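Local coordinates for hypothetical protein yfcE (PDB 1SU1) that belongs to the calcineurin-like phosphoesterase superfamily and carries a pair of zinc ions, at residues M26-A40 with V171-L185. Sequence-based numbering, arbitrary orientation.
Sequences MKLMFASDIHGSLPA and VSIPKGGNPASYGML. With ZN (zinc ion), chain F.
Leu-28 and Phe-30 of strand 27-31 pair in antiparallel fashion with Leu-185 and Gly-183 of strand 181-185, an example of how a sheet can carry a metal site at the end of a strand. Four backbone bonds join these residues; the straightest runs from Phe-30 N to Gly-183 O (2.8 Å, 173° at the hydrogen), although the donor sits above the carbonyl plane. Beyond the last pair a water takes over, accepting from Ser-32 N and donating to Ser-181 O.

Apolar contacts line both faces of the sheet. On one, the Phe-30 ring turns its edge to the backbone of Gly-183 and Leu-185, with CD1 against Gly-183 C and CE1 3.8 Å from Leu-185 CB. On the other, Met-29 has CG anti to the backbone N (chi1 -179°) and runs on extended, which carries its CE to 3.5 Å from Tyr-182 CD2. Its SD, 5.3 Å from the centroid of the Tyr-182 ring, makes an oblique Met-aromatic contact. Met-184 bends back at chi2 (78°), bringing its CE tightly against Met-29 CG. Helix 38-51 covers this face through Val-44, Phe-48 and Leu-47. Past the strands, Val-171 CG2 packs against Ile-34 CG1 and Ala-40 CB.

The loops add polar contacts. Val-171 N donates to Ser-32 O (3.2 Å). Ser-172 OG lies 2.9 Å from Ile-34 O and 3.3 Å from Asp-33 O, either of which could take its proton.

Asp-33 OD1 and His-35 NE2 bind zinc, a site that His-153 joins. Ser-32 OG and the backbone N of His-151 both hydrogen-bond Asp-33 OD2, while His-35 ND1 is bonded to Asn-64 O. Asp-33 and His-35 are therefore each also held away from the metal, and the loop bonds to 171-172 probably help fix the backbone that presents them to it.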
ATOM      1  N   MET A  26      33.566  -2.566   1.704  1.00 50.63           N
ATOM      2  CA  MET A  26      32.211  -2.957   1.309  1.00 44.87           C
ATOM      3  C   MET A  26      32.164  -3.618  -0.072  1.00 38.59           C
ATOM      4  O   MET A  26      32.543  -3.005  -1.071  1.00 35.89           O
ATOM      5  CB  MET A  26      31.297  -1.726   1.298  1.00 46.95           C
ATOM      6  CG  MET A  26      29.835  -2.014   0.988  1.00 50.25           C
ATOM      7  SD  MET A  26      28.780  -1.822   2.427  1.00 54.74           S
ATOM      8  CE  MET A  26      27.977  -3.411   2.482  1.00 49.78           C
ATOM      9  N   LYS A  27      31.671  -4.853  -0.131  1.00 33.56           N
ATOM     10  CA  LYS A  27      31.566  -5.565  -1.400  1.00 29.83           C
ATOM     11  C   LYS A  27      30.159  -6.112  -1.622  1.00 22.34           C
ATOM     12  O   LYS A  27      29.667  -6.909  -0.838  1.00 20.38           O
ATOM     13  CB  LYS A  27      32.586  -6.711  -1.453  1.00 32.87           C
ATOM     14  CG  LYS A  27      32.713  -7.357  -2.825  1.00 42.17           C
ATOM     15  CD  LYS A  27      33.915  -8.298  -2.900  1.00 46.09           C
ATOM     16  CE  LYS A  27      34.059  -8.885  -4.298  1.00 51.36           C
ATOM     17  NZ  LYS A  27      35.286  -9.725  -4.431  1.00 54.12           N
ATOM     18  N   LEU A  28      29.521  -5.702  -2.709  1.00 19.45           N
ATOM     19  CA  LEU A  28      28.174  -6.172  -2.994  1.00 19.05           C
ATOM     20  C   LEU A  28      27.961  -6.582  -4.450  1.00 17.45           C
ATOM     21  O   LEU A  28      28.545  -6.004  -5.359  1.00 16.76           O
ATOM     22  CB  LEU A  28      27.156  -5.077  -2.652  1.00 18.12           C
ATOM     23  CG  LEU A  28      27.273  -4.362  -1.303  1.00 18.31           C
ATOM     24  CD1 LEU A  28      26.427  -3.089  -1.345  1.00 18.75           C
ATOM     25  CD2 LEU A  28      26.851  -5.277  -0.187  1.00 13.45           C
ATOM     26  N   MET A  29      27.102  -7.576  -4.653  1.00 17.92           N
ATOM     27  CA  MET A  29      26.751  -8.028  -5.990  1.00 20.12           C
ATOM     28  C   MET A  29      25.287  -7.644  -6.230  1.00 18.88           C
ATOM     29  O   MET A  29      24.460  -7.760  -5.332  1.00 19.93           O
ATOM     30  CB  MET A  29      26.909  -9.546  -6.115  1.00 20.72           C
ATOM     31  CG  MET A  29      26.583 -10.062  -7.518  1.00 20.80           C
ATOM     32  SD  MET A  29      26.935 -11.838  -7.743  1.00 23.41           S
ATOM     33  CE  MET A  29      26.026 -12.140  -9.249  1.00 20.63           C
ATOM     34  N   PHE A  30      24.983  -7.199  -7.443  1.00 18.15           N
ATOM     35  CA  PHE A  30      23.633  -6.796  -7.824  1.00 20.56           C
ATOM     36  C   PHE A  30      23.084  -7.605  -8.993  1.00 21.60           C
ATOM     37  O   PHE A  30      23.788  -7.859  -9.968  1.00 24.80           O
ATOM     38  CB  PHE A  30      23.598  -5.321  -8.240  1.00 21.10           C
ATOM     39  CG  PHE A  30      24.134  -4.377  -7.203  1.00 27.54           C
ATOM     40  CD1 PHE A  30      25.508  -4.198  -7.052  1.00 26.45           C
ATOM     41  CD2 PHE A  30      23.264  -3.657  -6.375  1.00 25.39           C
ATOM     42  CE1 PHE A  30      26.012  -3.313  -6.090  1.00 30.76           C
ATOM     43  CE2 PHE A  30      23.755  -2.777  -5.416  1.00 28.25           C
ATOM     44  CZ  PHE A  30      25.130  -2.602  -5.271  1.00 27.72           C
ATOM     45  N   ALA A  31      21.817  -7.993  -8.885  1.00 20.09           N
ATOM     46  CA  ALA A  31      21.115  -8.721  -9.933  1.00 20.23           C
ATOM     47  C   ALA A  31      19.738  -8.052 -10.038  1.00 22.41           C
ATOM     48  O   ALA A  31      19.114  -7.759  -9.015  1.00 20.81           O
ATOM     49  CB  ALA A  31      20.960 -10.186  -9.546  1.00 16.02           C
ATOM     50  N   SER A  32      19.261  -7.823 -11.258  1.00 21.26           N
ATOM     51  CA  SER A  32      17.968  -7.185 -11.448  1.00 22.17           C
ATOM     52  C   SER A  32      17.179  -7.746 -12.629  1.00 22.57           C
ATOM     53  O   SER A  32      17.748  -8.287 -13.572  1.00 24.02           O
ATOM     54  CB  SER A  32      18.153  -5.670 -11.634  1.00 24.34           C
ATOM     55  OG  SER A  32      16.897  -5.010 -11.743  1.00 25.21           O
ATOM     56  N   ASP A  33      15.857  -7.605 -12.555  1.00 19.40           N
ATOM     57  CA  ASP A  33      14.939  -8.052 -13.595  1.00 16.44           C
ATOM     58  C   ASP A  33      15.213  -9.488 -14.081  1.00 18.54           C
ATOM     59  O   ASP A  33      15.498  -9.726 -15.269  1.00 16.82           O
ATOM     60  CB  ASP A  33      14.989  -7.057 -14.760  1.00 13.75           C
ATOM     61  CG  ASP A  33      14.509  -5.647 -14.352  1.00 22.76           C
ATOM     62  OD1 ASP A  33      13.293  -5.340 -14.476  1.00  6.93           O
ATOM     63  OD2 ASP A  33      15.347  -4.848 -13.879  1.00 16.88           O
ATOM     64  N   ILE A  34      15.121 -10.427 -13.143  1.00 17.12           N
ATOM     65  CA  ILE A  34      15.315 -11.848 -13.386  1.00 19.91           C
ATOM     66  C   ILE A  34      14.127 -12.379 -14.189  1.00 22.45           C
ATOM     67  O   ILE A  34      14.295 -13.171 -15.123  1.00 22.21           O
ATOM     68  CB  ILE A  34      15.418 -12.595 -12.043  1.00 22.44           C
ATOM     69  CG1 ILE A  34      16.586 -12.018 -11.232  1.00 22.19           C
ATOM     70  CG2 ILE A  34      15.592 -14.099 -12.277  1.00 24.54           C
ATOM     71  CD1 ILE A  34      16.728 -12.598  -9.832  1.00 22.48           C
ATOM     72  N   HIS A  35      12.928 -11.931 -13.821  1.00 21.07           N
ATOM     73  CA  HIS A  35      11.703 -12.322 -14.513  1.00 17.47           C
ATOM     74  C   HIS A  35      11.483 -13.827 -14.701  1.00 15.97           C
ATOM     75  O   HIS A  35      10.935 -14.257 -15.718  1.00 14.90           O
ATOM     76  CB  HIS A  35      11.635 -11.637 -15.881  1.00 19.40           C
ATOM     77  CG  HIS A  35      11.368 -10.163 -15.814  1.00 26.99           C
ATOM     78  ND1 HIS A  35      10.156  -9.641 -15.412  1.00 28.10           N
ATOM     79  CD2 HIS A  35      12.145  -9.100 -16.134  1.00 26.07           C
ATOM     80  CE1 HIS A  35      10.196  -8.323 -15.490  1.00 27.50           C
ATOM     81  NE2 HIS A  35      11.392  -7.970 -15.926  1.00 25.01           N
ATOM     82  N   GLY A  36      11.908 -14.625 -13.732  1.00 13.03           N
ATOM     83  CA  GLY A  36      11.695 -16.061 -13.826  1.00 16.55           C
ATOM     84  C   GLY A  36      12.678 -16.906 -14.640  1.00 17.44           C
ATOM     85  O   GLY A  36      12.454 -18.104 -14.793  1.00 16.98           O
ATOM     86  N   SER A  37      13.737 -16.297 -15.174  1.00 16.34           N
ATOM     87  CA  SER A  37      14.736 -17.024 -15.966  1.00 21.24           C
ATOM     88  C   SER A  37      15.618 -17.921 -15.098  1.00 16.68           C
ATOM     89  O   SER A  37      16.456 -17.431 -14.343  1.00 17.29           O
ATOM     90  CB  SER A  37      15.624 -16.034 -16.727  1.00 25.79           C
ATOM     91  OG  SER A  37      16.588 -16.711 -17.512  1.00 29.91           O
ATOM     92  N   LEU A  38      15.423 -19.232 -15.189  1.00 15.11           N
ATOM     93  CA  LEU A  38      16.230 -20.159 -14.390  1.00 18.97           C
ATOM     94  C   LEU A  38      17.732 -20.144 -14.750  1.00 22.03           C
ATOM     95  O   LEU A  38      18.587 -20.182 -13.864  1.00 23.49           O
ATOM     96  CB  LEU A  38      15.676 -21.585 -14.514  1.00 19.55           C
ATOM     97  CG  LEU A  38      16.462 -22.703 -13.815  1.00 21.35           C
ATOM     98  CD1 LEU A  38      16.686 -22.351 -12.346  1.00 22.41           C
ATOM     99  CD2 LEU A  38      15.702 -24.010 -13.940  1.00 14.19           C
ATOM    100  N   PRO A  39      18.072 -20.085 -16.053  1.00 22.62           N
ATOM    101  CA  PRO A  39      19.498 -20.067 -16.427  1.00 25.63           C
ATOM    102  C   PRO A  39      20.216 -18.842 -15.848  1.00 24.18           C
ATOM    103  O   PRO A  39      21.305 -18.956 -15.277  1.00 22.51           O
ATOM    104  CB  PRO A  39      19.468 -20.045 -17.962  1.00 24.01           C
ATOM    105  CG  PRO A  39      18.174 -20.747 -18.281  1.00 26.45           C
ATOM    106  CD  PRO A  39      17.218 -20.179 -17.250  1.00 23.89           C
ATOM    107  N   ALA A  40      19.610 -17.668 -16.004  1.00 22.40           N
ATOM    108  CA  ALA A  40      20.212 -16.454 -15.469  1.00 19.84           C
ATOM    109  C   ALA A  40      20.399 -16.602 -13.960  1.00 16.18           C
ATOM    110  O   ALA A  40      21.424 -16.214 -13.416  1.00 18.21           O
ATOM    111  CB  ALA A  40      19.333 -15.251 -15.788  1.00 20.29           C
ATOM    112  N   VAL A 171      19.406  -9.428 -16.095  1.00 22.07           N
ATOM    113  CA  VAL A 171      20.191 -10.646 -16.230  1.00 24.02           C
ATOM    114  C   VAL A 171      19.505 -11.591 -17.209  1.00 25.12           C
ATOM    115  O   VAL A 171      20.043 -12.642 -17.521  1.00 25.36           O
ATOM    116  CB  VAL A 171      20.334 -11.411 -14.889  1.00 23.29           C
ATOM    117  CG1 VAL A 171      21.160 -10.614 -13.898  1.00 25.08           C
ATOM    118  CG2 VAL A 171      18.958 -11.716 -14.320  1.00 24.52           C
ATOM    119  N   SER A 172      18.322 -11.221 -17.695  1.00 25.35           N
ATOM    120  CA  SER A 172      17.603 -12.107 -18.598  1.00 25.77           C
ATOM    121  C   SER A 172      16.997 -11.504 -19.858  1.00 26.18           C
ATOM    122  O   SER A 172      16.834 -12.213 -20.855  1.00 24.84           O
ATOM    123  CB  SER A 172      16.513 -12.851 -17.825  1.00 29.03           C
ATOM    124  OG  SER A 172      15.386 -12.027 -17.594  1.00 33.36           O
ATOM    125  N   ILE A 173      16.655 -10.219 -19.835  1.00 26.38           N
ATOM    126  CA  ILE A 173      16.067  -9.599 -21.020  1.00 29.05           C
ATOM    127  C   ILE A 173      16.644  -8.215 -21.304  1.00 30.56           C
ATOM    128  O   ILE A 173      15.922  -7.212 -21.296  1.00 29.46           O
ATOM    129  CB  ILE A 173      14.542  -9.435 -20.891  1.00 33.16           C
ATOM    130  CG1 ILE A 173      13.937 -10.618 -20.145  1.00 38.31           C
ATOM    131  CG2 ILE A 173      13.923  -9.341 -22.275  1.00 35.08           C
ATOM    132  CD1 ILE A 173      12.454 -10.460 -19.861  1.00 41.40           C
ATOM    133  N   PRO A 174      17.953  -8.143 -21.578  1.00 30.96           N
ATOM    134  CA  PRO A 174      18.564  -6.841 -21.858  1.00 30.09           C
ATOM    135  C   PRO A 174      17.954  -6.162 -23.078  1.00 30.18           C
ATOM    136  O   PRO A 174      17.446  -6.833 -23.981  1.00 28.08           O
ATOM    137  CB  PRO A 174      20.034  -7.193 -22.062  1.00 31.35           C
ATOM    138  CG  PRO A 174      19.954  -8.565 -22.684  1.00 29.42           C
ATOM    139  CD  PRO A 174      18.914  -9.238 -21.815  1.00 31.29           C
ATOM    140  N   LYS A 175      17.995  -4.831 -23.087  1.00 30.73           N
ATOM    141  CA  LYS A 175      17.474  -4.038 -24.197  1.00 32.12           C
ATOM    142  C   LYS A 175      18.631  -3.242 -24.794  1.00 30.12           C
ATOM    143  O   LYS A 175      19.723  -3.203 -24.221  1.00 27.08           O
ATOM    144  CB  LYS A 175      16.399  -3.050 -23.720  1.00 36.54           C
ATOM    145  CG  LYS A 175      14.959  -3.537 -23.782  1.00 45.08           C
ATOM    146  CD  LYS A 175      14.616  -4.467 -22.634  1.00 55.04           C
ATOM    147  CE  LYS A 175      13.106  -4.707 -22.540  1.00 59.63           C
ATOM    148  NZ  LYS A 175      12.348  -3.458 -22.230  1.00 62.69           N
ATOM    149  N   GLY A 176      18.380  -2.600 -25.931  1.00 31.81           N
ATOM    150  CA  GLY A 176      19.403  -1.792 -26.572  1.00 34.68           C
ATOM    151  C   GLY A 176      20.594  -2.556 -27.127  1.00 36.52           C
ATOM    152  O   GLY A 176      21.675  -1.989 -27.295  1.00 36.98           O
ATOM    153  N   GLY A 177      20.407  -3.842 -27.403  1.00 36.31           N
ATOM    154  CA  GLY A 177      21.490  -4.643 -27.944  1.00 37.34           C
ATOM    155  C   GLY A 177      22.590  -5.011 -26.966  1.00 36.91           C
ATOM    156  O   GLY A 177      23.638  -5.503 -27.377  1.00 37.25           O
ATOM    157  N   ASN A 178      22.362  -4.783 -25.676  1.00 33.80           N
ATOM    158  CA  ASN A 178      23.357  -5.106 -24.652  1.00 30.18           C
ATOM    159  C   ASN A 178      23.280  -6.568 -24.235  1.00 27.51           C
ATOM    160  O   ASN A 178      22.268  -7.233 -24.448  1.00 26.08           O
ATOM    161  CB  ASN A 178      23.138  -4.251 -23.398  1.00 30.02           C
ATOM    162  CG  ASN A 178      23.256  -2.777 -23.669  1.00 28.46           C
ATOM    163  OD1 ASN A 178      24.350  -2.221 -23.660  1.00 30.69           O
ATOM    164  ND2 ASN A 178      22.123  -2.133 -23.923  1.00 27.03           N
ATOM    165  N   PRO A 179      24.357  -7.085 -23.626  1.00 26.86           N
ATOM    166  CA  PRO A 179      24.410  -8.476 -23.163  1.00 26.72           C
ATOM    167  C   PRO A 179      23.692  -8.570 -21.818  1.00 27.11           C
ATOM    168  O   PRO A 179      23.541  -7.565 -21.127  1.00 27.55           O
ATOM    169  CB  PRO A 179      25.908  -8.741 -22.975  1.00 23.75           C
ATOM    170  CG  PRO A 179      26.588  -7.642 -23.744  1.00 28.45           C
ATOM    171  CD  PRO A 179      25.688  -6.461 -23.560  1.00 26.66           C
ATOM    172  N   ALA A 180      23.263  -9.772 -21.445  1.00 25.95           N
ATOM    173  CA  ALA A 180      22.622  -9.969 -20.154  1.00 23.65           C
ATOM    174  C   ALA A 180      23.701  -9.549 -19.156  1.00 24.67           C
ATOM    175  O   ALA A 180      24.884  -9.870 -19.360  1.00 23.80           O
ATOM    176  CB  ALA A 180      22.261 -11.434 -19.964  1.00 19.61           C
ATOM    177  N   SER A 181      23.319  -8.845 -18.088  1.00 19.97           N
ATOM    178  CA  SER A 181      24.311  -8.370 -17.116  1.00 18.56           C
ATOM    179  C   SER A 181      23.933  -8.377 -15.632  1.00 19.30           C
ATOM    180  O   SER A 181      22.786  -8.610 -15.268  1.00 19.24           O
ATOM    181  CB  SER A 181      24.749  -6.951 -17.502  1.00 17.46           C
ATOM    182  OG  SER A 181      23.622  -6.128 -17.804  1.00 16.72           O
ATOM    183  N   TYR A 182      24.940  -8.150 -14.790  1.00 17.24           N
ATOM    184  CA  TYR A 182      24.776  -8.065 -13.348  1.00 17.89           C
ATOM    185  C   TYR A 182      25.663  -6.912 -12.896  1.00 16.65           C
ATOM    186  O   TYR A 182      26.300  -6.268 -13.727  1.00 16.80           O
ATOM    187  CB  TYR A 182      25.165  -9.374 -12.637  1.00 19.39           C
ATOM    188  CG  TYR A 182      26.633  -9.759 -12.655  1.00 25.07           C
ATOM    189  CD1 TYR A 182      27.254 -10.191 -13.830  1.00 26.07           C
ATOM    190  CD2 TYR A 182      27.381  -9.770 -11.474  1.00 25.80           C
ATOM    191  CE1 TYR A 182      28.586 -10.624 -13.826  1.00 27.38           C
ATOM    192  CE2 TYR A 182      28.707 -10.199 -11.458  1.00 30.00           C
ATOM    193  CZ  TYR A 182      29.301 -10.630 -12.638  1.00 29.39           C
ATOM    194  OH  TYR A 182      30.603 -11.065 -12.618  1.00 32.99           O
ATOM    195  N   GLY A 183      25.708  -6.636 -11.595  1.00 15.90           N
ATOM    196  CA  GLY A 183      26.525  -5.525 -11.131  1.00 12.14           C
ATOM    197  C   GLY A 183      27.322  -5.862  -9.897  1.00 11.86           C
ATOM    198  O   GLY A 183      27.058  -6.851  -9.225  1.00 12.73           O
ATOM    199  N   MET A 184      28.312  -5.035  -9.596  1.00 13.86           N
ATOM    200  CA  MET A 184      29.153  -5.273  -8.434  1.00 18.20           C
ATOM    201  C   MET A 184      29.663  -3.958  -7.854  1.00 18.76           C
ATOM    202  O   MET A 184      29.875  -2.988  -8.580  1.00 19.97           O
ATOM    203  CB  MET A 184      30.361  -6.143  -8.832  1.00 19.20           C
ATOM    204  CG  MET A 184      31.110  -6.787  -7.671  1.00 19.75           C
ATOM    205  SD  MET A 184      30.267  -8.248  -7.011  1.00 27.61           S
ATOM    206  CE  MET A 184      29.713  -9.028  -8.521  1.00 23.13           C
ATOM    207  N   LEU A 185      29.841  -3.934  -6.540  1.00 19.89           N
ATOM    208  CA  LEU A 185      30.388  -2.768  -5.864  1.00 24.49           C
ATOM    209  C   LEU A 185      31.635  -3.329  -5.209  1.00 25.77           C
ATOM    210  O   LEU A 185      31.551  -4.283  -4.436  1.00 24.20           O
ATOM    211  CB  LEU A 185      29.427  -2.243  -4.784  1.00 26.54           C
ATOM    212  CG  LEU A 185      29.713  -0.957  -3.969  1.00 29.22           C
ATOM    213  CD1 LEU A 185      30.014  -1.311  -2.523  1.00 29.59           C
ATOM    214  CD2 LEU A 185      30.838  -0.146  -4.579  1.00 23.62           C
TER
HETATM  215 ZN    ZN F 302      11.893  -5.831 -15.632  1.00 20.49          ZN
HETATM  216  O   HOH W   1      21.114  -7.323 -13.382  1.00 12.45           O